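Local coordinates for protein receptor-type adenylate cyclase gresag 4.1 (Trypanosoma brucei, PDB 1FX2) that catalyses the conversion of ATP to cyclic AMP and diphosphate, this chain being the class III cyclase catalytic domain, probably cytoplasmic, of a receptor-type membrane enzyme, at residues T18-S23 with V60-M65; A39-M44 with L83-H88. All blocks are in the same frame, centred on the assembly; numbering follows the deposited sequence. Where two conformers were deposited one is given.

Contact 1: T18-S23 with V60-M65; sequences TDIESS and VGDSFM. With SO4 (sulfate ion), chain B.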
loop_
_atom_site.group_PDB
_atom_site.type_symbol
_atom_site.label_atom_id
_atom_site.label_comp_id
_atom_site.label_asym_id
_atom_site.label_seq_id
_atom_site.Cartn_x
_atom_site.Cartn_y
_atom_site.Cartn_z
ATOM N N THR A 18 4.095 -13.940 -13.980
ATOM C CA THR A 18 5.536 -13.713 -14.133
ATOM C C THR A 18 5.837 -13.463 -15.591
ATOM O O THR A 18 5.173 -13.978 -16.519
ATOM C CB THR A 18 6.404 -14.900 -13.668
ATOM O OG1 THR A 18 6.330 -15.962 -14.634
ATOM C CG2 THR A 18 5.992 -15.438 -12.256
ATOM N N ASP A 19 6.940 -12.716 -15.806
ATOM C CA ASP A 19 7.476 -12.498 -17.169
ATOM C C ASP A 19 8.919 -12.239 -17.106
ATOM O O ASP A 19 9.451 -11.638 -16.101
ATOM C CB ASP A 19 6.912 -11.226 -17.901
ATOM C CG ASP A 19 5.606 -11.469 -18.579
ATOM O OD1 ASP A 19 4.513 -11.224 -17.996
ATOM O OD2 ASP A 19 5.616 -11.885 -19.735
ATOM N N ILE A 20 9.640 -12.661 -18.135
ATOM C CA ILE A 20 11.040 -12.263 -18.256
ATOM C C ILE A 20 11.062 -10.795 -18.777
ATOM O O ILE A 20 10.414 -10.469 -19.765
ATOM C CB ILE A 20 11.762 -13.135 -19.279
ATOM C CG1 ILE A 20 11.907 -14.560 -18.719
ATOM C CG2 ILE A 20 13.200 -12.522 -19.574
ATOM C CD1 ILE A 20 12.395 -15.546 -19.826
ATOM N N GLU A 21 11.682 -9.854 -18.053
ATOM C CA GLU A 21 11.741 -8.463 -18.550
ATOM C C GLU A 21 12.657 -8.460 -19.785
ATOM O O GLU A 21 13.727 -9.059 -19.802
ATOM C CB GLU A 21 12.358 -7.553 -17.489
ATOM C CG GLU A 21 12.516 -6.086 -17.991
ATOM C CD GLU A 21 13.171 -5.157 -16.980
ATOM O OE1 GLU A 21 14.365 -4.798 -17.108
ATOM O OE2 GLU A 21 12.450 -4.695 -16.110
ATOM N N SER A 22 12.250 -7.651 -20.785
ATOM C CA SER A 22 12.948 -7.405 -22.055
ATOM C C SER A 22 13.151 -8.664 -22.898
ATOM O O SER A 22 14.153 -8.801 -23.563
ATOM C CB SER A 22 14.286 -6.712 -21.777
ATOM O OG SER A 22 14.128 -5.610 -20.921
ATOM N N SER A 23 12.167 -9.571 -22.843
ATOM C CA SER A 23 12.268 -10.829 -23.570
ATOM C C SER A 23 12.451 -10.594 -25.105
ATOM O O SER A 23 13.328 -11.225 -25.733
ATOM C CB SER A 23 10.955 -11.656 -23.226
ATOM O OG SER A 23 11.193 -12.978 -23.541
ATOM N N VAL A 60 2.291 -18.774 -21.524
ATOM C CA VAL A 60 2.266 -18.239 -22.898
ATOM C C VAL A 60 3.678 -17.681 -23.083
ATOM O O VAL A 60 3.994 -16.673 -22.426
ATOM C CB VAL A 60 1.244 -17.092 -22.967
ATOM C CG1 VAL A 60 1.201 -16.464 -24.323
ATOM C CG2 VAL A 60 -0.191 -17.642 -22.642
ATOM N N GLY A 61 4.535 -18.253 -23.963
ATOM C CA GLY A 61 5.900 -17.722 -24.071
ATOM C C GLY A 61 6.589 -17.947 -22.760
ATOM O O GLY A 61 6.662 -19.078 -22.257
ATOM N N ASP A 62 7.194 -16.888 -22.226
ATOM C CA ASP A 62 7.792 -17.083 -20.931
ATOM C C ASP A 62 6.866 -16.556 -19.830
ATOM O O ASP A 62 7.303 -16.535 -18.670
ATOM C CB ASP A 62 9.175 -16.356 -20.822
ATOM C CG ASP A 62 9.106 -14.837 -21.205
ATOM O OD1 ASP A 62 9.422 -14.437 -22.337
ATOM O OD2 ASP A 62 8.589 -14.017 -20.371
ATOM N N SER A 63 5.655 -16.197 -20.132
ATOM C CA SER A 63 4.753 -15.671 -19.106
ATOM C C SER A 63 4.050 -16.817 -18.390
ATOM O O SER A 63 3.293 -17.580 -19.036
ATOM C CB SER A 63 3.709 -14.806 -19.753
ATOM O OG SER A 63 4.204 -13.800 -20.706
ATOM N N PHE A 64 4.170 -16.887 -17.073
ATOM C CA PHE A 64 3.431 -17.897 -16.262
ATOM C C PHE A 64 2.223 -17.230 -15.593
ATOM O O PHE A 64 2.279 -16.046 -15.182
ATOM C CB PHE A 64 4.290 -18.523 -15.125
ATOM C CG PHE A 64 5.080 -19.699 -15.541
ATOM C CD1 PHE A 64 6.272 -19.525 -16.204
ATOM C CD2 PHE A 64 4.657 -20.991 -15.254
ATOM C CE1 PHE A 64 7.006 -20.632 -16.564
ATOM C CE2 PHE A 64 5.359 -22.078 -15.597
ATOM C CZ PHE A 64 6.588 -21.935 -16.273
ATOM N N MET A 65 1.144 -18.023 -15.496
ATOM C CA MET A 65 -0.042 -17.652 -14.649
ATOM C C MET A 65 -0.151 -18.830 -13.702
ATOM O O MET A 65 -0.381 -19.980 -14.116
ATOM C CB MET A 65 -1.309 -17.439 -15.496
ATOM C CG MET A 65 -2.498 -17.103 -14.558
ATOM S SD MET A 65 -3.962 -17.051 -15.658
ATOM C CE MET A 65 -5.313 -16.840 -14.453
HETATM S S SO4 B . 8.927 -5.894 -21.545
HETATM O O1 SO4 B . 9.678 -5.602 -22.742
HETATM O O2 SO4 B . 7.983 -7.004 -21.712
HETATM O O3 SO4 B . 9.832 -6.128 -20.450
HETATM O O4 SO4 B . 8.151 -4.670 -21.216
HETATM O O HOH W 1 8.343 -15.505 -16.333
HETATM O O HOH W 2 2.415 -13.594 -16.947
HETATM O O HOH W 3 7.730 -11.690 -21.581
#
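Thr18 and Phe64 pair across two antiparallel strands. Thr18 N gives its hydrogen to Phe64 O at 3.0 Å, and Phe64 N returns a bond to Thr18 O. Their side chains lie alongside each other, pointing the same way. Thr18 OG1 sits between its own backbone N and carbonyl carbon (chi1 74°), which brings it 3.3 Å from Phe64 CB. This end is the tightly packed one: both residues are buried, and His42 sets its ring edge-to-face with Phe64. Water 1 borders the pair, joining Thr18 OG1 to Asp62 O.

Toward the 60-63 turn, side chains take over from the strand pairing. This side is more open, with Ser23, Asp62 and Ser63 partly exposed. Asp62 reaches across with both carboxylate oxygens. Its OD2 accepts a hydrogen bond from Ile20 N at 2.8 Å, nearly straight (166°), and its OD1 accepts one from Ser23 OG at 2.6 Å. Both donors approach from the same side of the carboxylate plane. Ile20 CD1 packs 3.5 Å from Asp62 CB. Asp19 OD2 takes a hydrogen bond from Ser63 OG at 2.6 Å. Asp19 OD2 lies 3.7 Å from Asp62 OD2, and water 3 is placed to donate to either oxygen.

Farther out, Ser22 N donates to a sulfate, probably from the crystallisation liquor, which Arg135 and Arg228 also hold.

Asp19 and Asp62 are the predicted magnesium ligands. Asp19 lies on strand 13-20 and Asp62 in the type II' turn from Val60 to Ser63, the paired-aspartate metal site of class III nucleotidyl cyclases.

Contact 2: A39-M44 with L83-H88; sequences AAHHRM and LCFLHH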
loop_
_atom_site.group_PDB
_atom_site.type_symbol
_atom_site.label_atom_id
_atom_site.label_comp_id
_atom_site.label_asym_id
_atom_site.label_seq_id
_atom_site.Cartn_x
_atom_site.Cartn_y
_atom_site.Cartn_z
ATOM N N ALA A 39 14.183 -22.463 -21.265
ATOM C CA ALA A 39 13.850 -23.799 -20.800
ATOM C C ALA A 39 14.291 -24.006 -19.347
ATOM O O ALA A 39 13.511 -24.576 -18.574
ATOM C CB ALA A 39 14.518 -24.835 -21.724
ATOM N N ALA A 40 15.445 -23.437 -18.950
ATOM C CA ALA A 40 15.868 -23.606 -17.550
ATOM C C ALA A 40 14.909 -22.831 -16.624
ATOM O O ALA A 40 14.605 -23.282 -15.518
ATOM C CB ALA A 40 17.327 -23.169 -17.351
ATOM N N HIS A 41 14.538 -21.631 -17.096
ATOM C CA HIS A 41 13.544 -20.807 -16.355
ATOM C C HIS A 41 12.304 -21.627 -16.090
ATOM O O HIS A 41 11.792 -21.635 -14.976
ATOM C CB HIS A 41 13.291 -19.492 -17.234
ATOM C CG HIS A 41 11.982 -18.800 -16.991
ATOM N ND1 HIS A 41 10.803 -19.234 -17.583
ATOM C CD2 HIS A 41 11.689 -17.612 -16.404
ATOM C CE1 HIS A 41 9.848 -18.316 -17.389
ATOM N NE2 HIS A 41 10.362 -17.329 -16.649
ATOM N N HIS A 42 11.762 -22.258 -17.129
ATOM C CA HIS A 42 10.536 -23.053 -16.905
ATOM C C HIS A 42 10.752 -24.216 -15.944
ATOM O O HIS A 42 9.893 -24.544 -15.141
ATOM C CB HIS A 42 10.027 -23.582 -18.242
ATOM C CG HIS A 42 9.191 -22.624 -19.029
ATOM N ND1 HIS A 42 9.529 -21.306 -19.215
ATOM C CD2 HIS A 42 8.030 -22.803 -19.706
ATOM C CE1 HIS A 42 8.633 -20.710 -19.980
ATOM N NE2 HIS A 42 7.696 -21.593 -20.277
ATOM N N ARG A 43 11.902 -24.895 -16.058
ATOM C CA ARG A 43 12.125 -25.988 -15.135
ATOM C C ARG A 43 12.175 -25.504 -13.684
ATOM O O ARG A 43 11.619 -26.121 -12.782
ATOM C CB ARG A 43 13.438 -26.684 -15.511
ATOM C CG ARG A 43 13.355 -27.468 -16.753
ATOM C CD ARG A 43 14.614 -28.351 -16.796
ATOM N NE ARG A 43 15.866 -27.571 -16.863
ATOM C CZ ARG A 43 16.406 -27.158 -18.017
ATOM N NH1 ARG A 43 15.790 -27.435 -19.178
ATOM N NH2 ARG A 43 17.617 -26.628 -18.014
ATOM N N MET A 44 12.858 -24.353 -13.437
ATOM C CA MET A 44 12.932 -23.822 -12.062
ATOM C C MET A 44 11.546 -23.369 -11.576
ATOM O O MET A 44 11.186 -23.674 -10.439
ATOM C CB MET A 44 13.934 -22.701 -11.970
ATOM C CG MET A 44 15.382 -23.216 -12.126
ATOM S SD MET A 44 16.606 -21.930 -11.749
ATOM C CE MET A 44 16.463 -20.953 -13.327
ATOM N N LEU A 83 15.339 -15.941 -5.667
ATOM C CA LEU A 83 16.562 -16.508 -5.115
ATOM C C LEU A 83 17.139 -17.648 -5.981
ATOM O O LEU A 83 18.337 -17.598 -6.289
ATOM C CB LEU A 83 16.321 -16.980 -3.687
ATOM C CG LEU A 83 15.967 -15.808 -2.756
ATOM C CD1 LEU A 83 15.327 -16.401 -1.461
ATOM C CD2 LEU A 83 17.235 -15.031 -2.361
ATOM N N CYS A 84 16.372 -18.624 -6.435
ATOM C CA CYS A 84 17.039 -19.642 -7.229
ATOM C C CYS A 84 17.468 -19.148 -8.599
ATOM O O CYS A 84 18.403 -19.711 -9.246
ATOM C CB CYS A 84 16.252 -20.915 -7.344
ATOM S SG CYS A 84 14.760 -20.747 -8.169
ATOM N N PHE A 85 16.759 -18.174 -9.148
ATOM C CA PHE A 85 17.293 -17.637 -10.396
ATOM C C PHE A 85 18.620 -16.938 -10.149
ATOM O O PHE A 85 19.573 -17.046 -10.980
ATOM C CB PHE A 85 16.288 -16.653 -11.021
ATOM C CG PHE A 85 15.266 -17.319 -11.895
ATOM C CD1 PHE A 85 14.435 -18.309 -11.410
ATOM C CD2 PHE A 85 15.137 -16.909 -13.246
ATOM C CE1 PHE A 85 13.438 -18.902 -12.234
ATOM C CE2 PHE A 85 14.163 -17.519 -14.064
ATOM C CZ PHE A 85 13.305 -18.517 -13.527
ATOM N N LEU A 86 18.787 -16.240 -9.025
ATOM C CA LEU A 86 20.045 -15.566 -8.718
ATOM C C LEU A 86 21.153 -16.618 -8.538
ATOM O O LEU A 86 22.311 -16.450 -8.973
ATOM C CB LEU A 86 19.868 -14.761 -7.414
ATOM C CG LEU A 86 21.210 -14.244 -6.837
ATOM C CD1 LEU A 86 21.764 -13.049 -7.748
ATOM C CD2 LEU A 86 20.831 -13.569 -5.458
ATOM N N HIS A 87 20.776 -17.751 -7.942
ATOM C CA HIS A 87 21.780 -18.796 -7.652
ATOM C C HIS A 87 22.138 -19.667 -8.826
ATOM O O HIS A 87 23.251 -20.203 -8.890
ATOM C CB HIS A 87 21.290 -19.686 -6.527
ATOM C CG HIS A 87 20.994 -18.936 -5.264
ATOM N ND1 HIS A 87 20.097 -19.403 -4.313
ATOM C CD2 HIS A 87 21.387 -17.706 -4.848
ATOM C CE1 HIS A 87 19.966 -18.476 -3.372
ATOM N NE2 HIS A 87 20.737 -17.446 -3.653
ATOM N N HIS A 88 21.262 -19.715 -9.814
ATOM C CA HIS A 88 21.482 -20.548 -10.994
ATOM C C HIS A 88 22.703 -20.141 -11.827
ATOM O O HIS A 88 22.946 -19.005 -12.015
ATOM C CB HIS A 88 20.226 -20.482 -11.889
ATOM C CG HIS A 88 20.265 -21.352 -13.088
ATOM N ND1 HIS A 88 20.084 -22.730 -12.989
ATOM C CD2 HIS A 88 20.415 -21.064 -14.397
ATOM C CE1 HIS A 88 20.132 -23.227 -14.223
ATOM N NE2 HIS A 88 20.331 -22.250 -15.091
#
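Met44 lays its CE methyl over one face of the Phe85 ring, 3.8 Å from the centroid and only 10° off the ring normal. The same methyl also lies over a face of the His88 imidazole, its CE 4.0 Å from that centroid. One methyl thus makes two CH-pi contacts, wedged between two rings of the other segment. The side chain runs out extended and then bends at its last torsion (chi3 -76°), which turns CE in between them. The sulfur lies oblique to both rings, and with Phe85 it makes a Met-aromatic contact. Met44 SD also lies 3.8 Å from Cys84 O.

His41 meets the rim of Phe85. His41 CD2 comes 3.4 Å from Phe85 CE2, and the two ring planes stand at 86°. Neither ring lies over the face of the other. His41 ND1 and His42 ND1 are 2.9 Å apart and share a hydrogen bond, which helps fix the turn of the His41 ring. At the other end the Ala40 methyl touches His88 NE2 at 3.9 Å.

The axes of segments 39-44 and 83-87 come no closer than 10.9 Å, so long side chains bridge the gap. Trp90 adds to this cluster, its ring edge-to-face with His88, while Val134 of the central sheet touches both His41 and Phe85. Phe85 also lines the pocket that holds a dithiothreitol molecule, probably from the crystallisation liquor. The two segments run roughly antiparallel. They form a methionine- and aromatic-rich interface between helix 34-51 and the C-terminal end of helix 71-87 in the class III cyclase catalytic domain.

How the contacts relate
From the N terminus, strand 13-20 delivers the first half of contact 1. The chain then makes helix 23-29 and helix 34-51, which carries the first half of contact 2. Strand 55-60 follows, and the turn into strand 63-68 closes contact 1. Helix 71-87 comes next and closes contact 2 at its C-terminal end. The two closures therefore cross rather than nest. Contact 1 joins neighbouring strands of the seven-stranded sheet, and contact 2 joins two helices. They meet where His41 and His42 of helix 34-51 pack on residues 61-64, linking the predicted metal site to the helix pair.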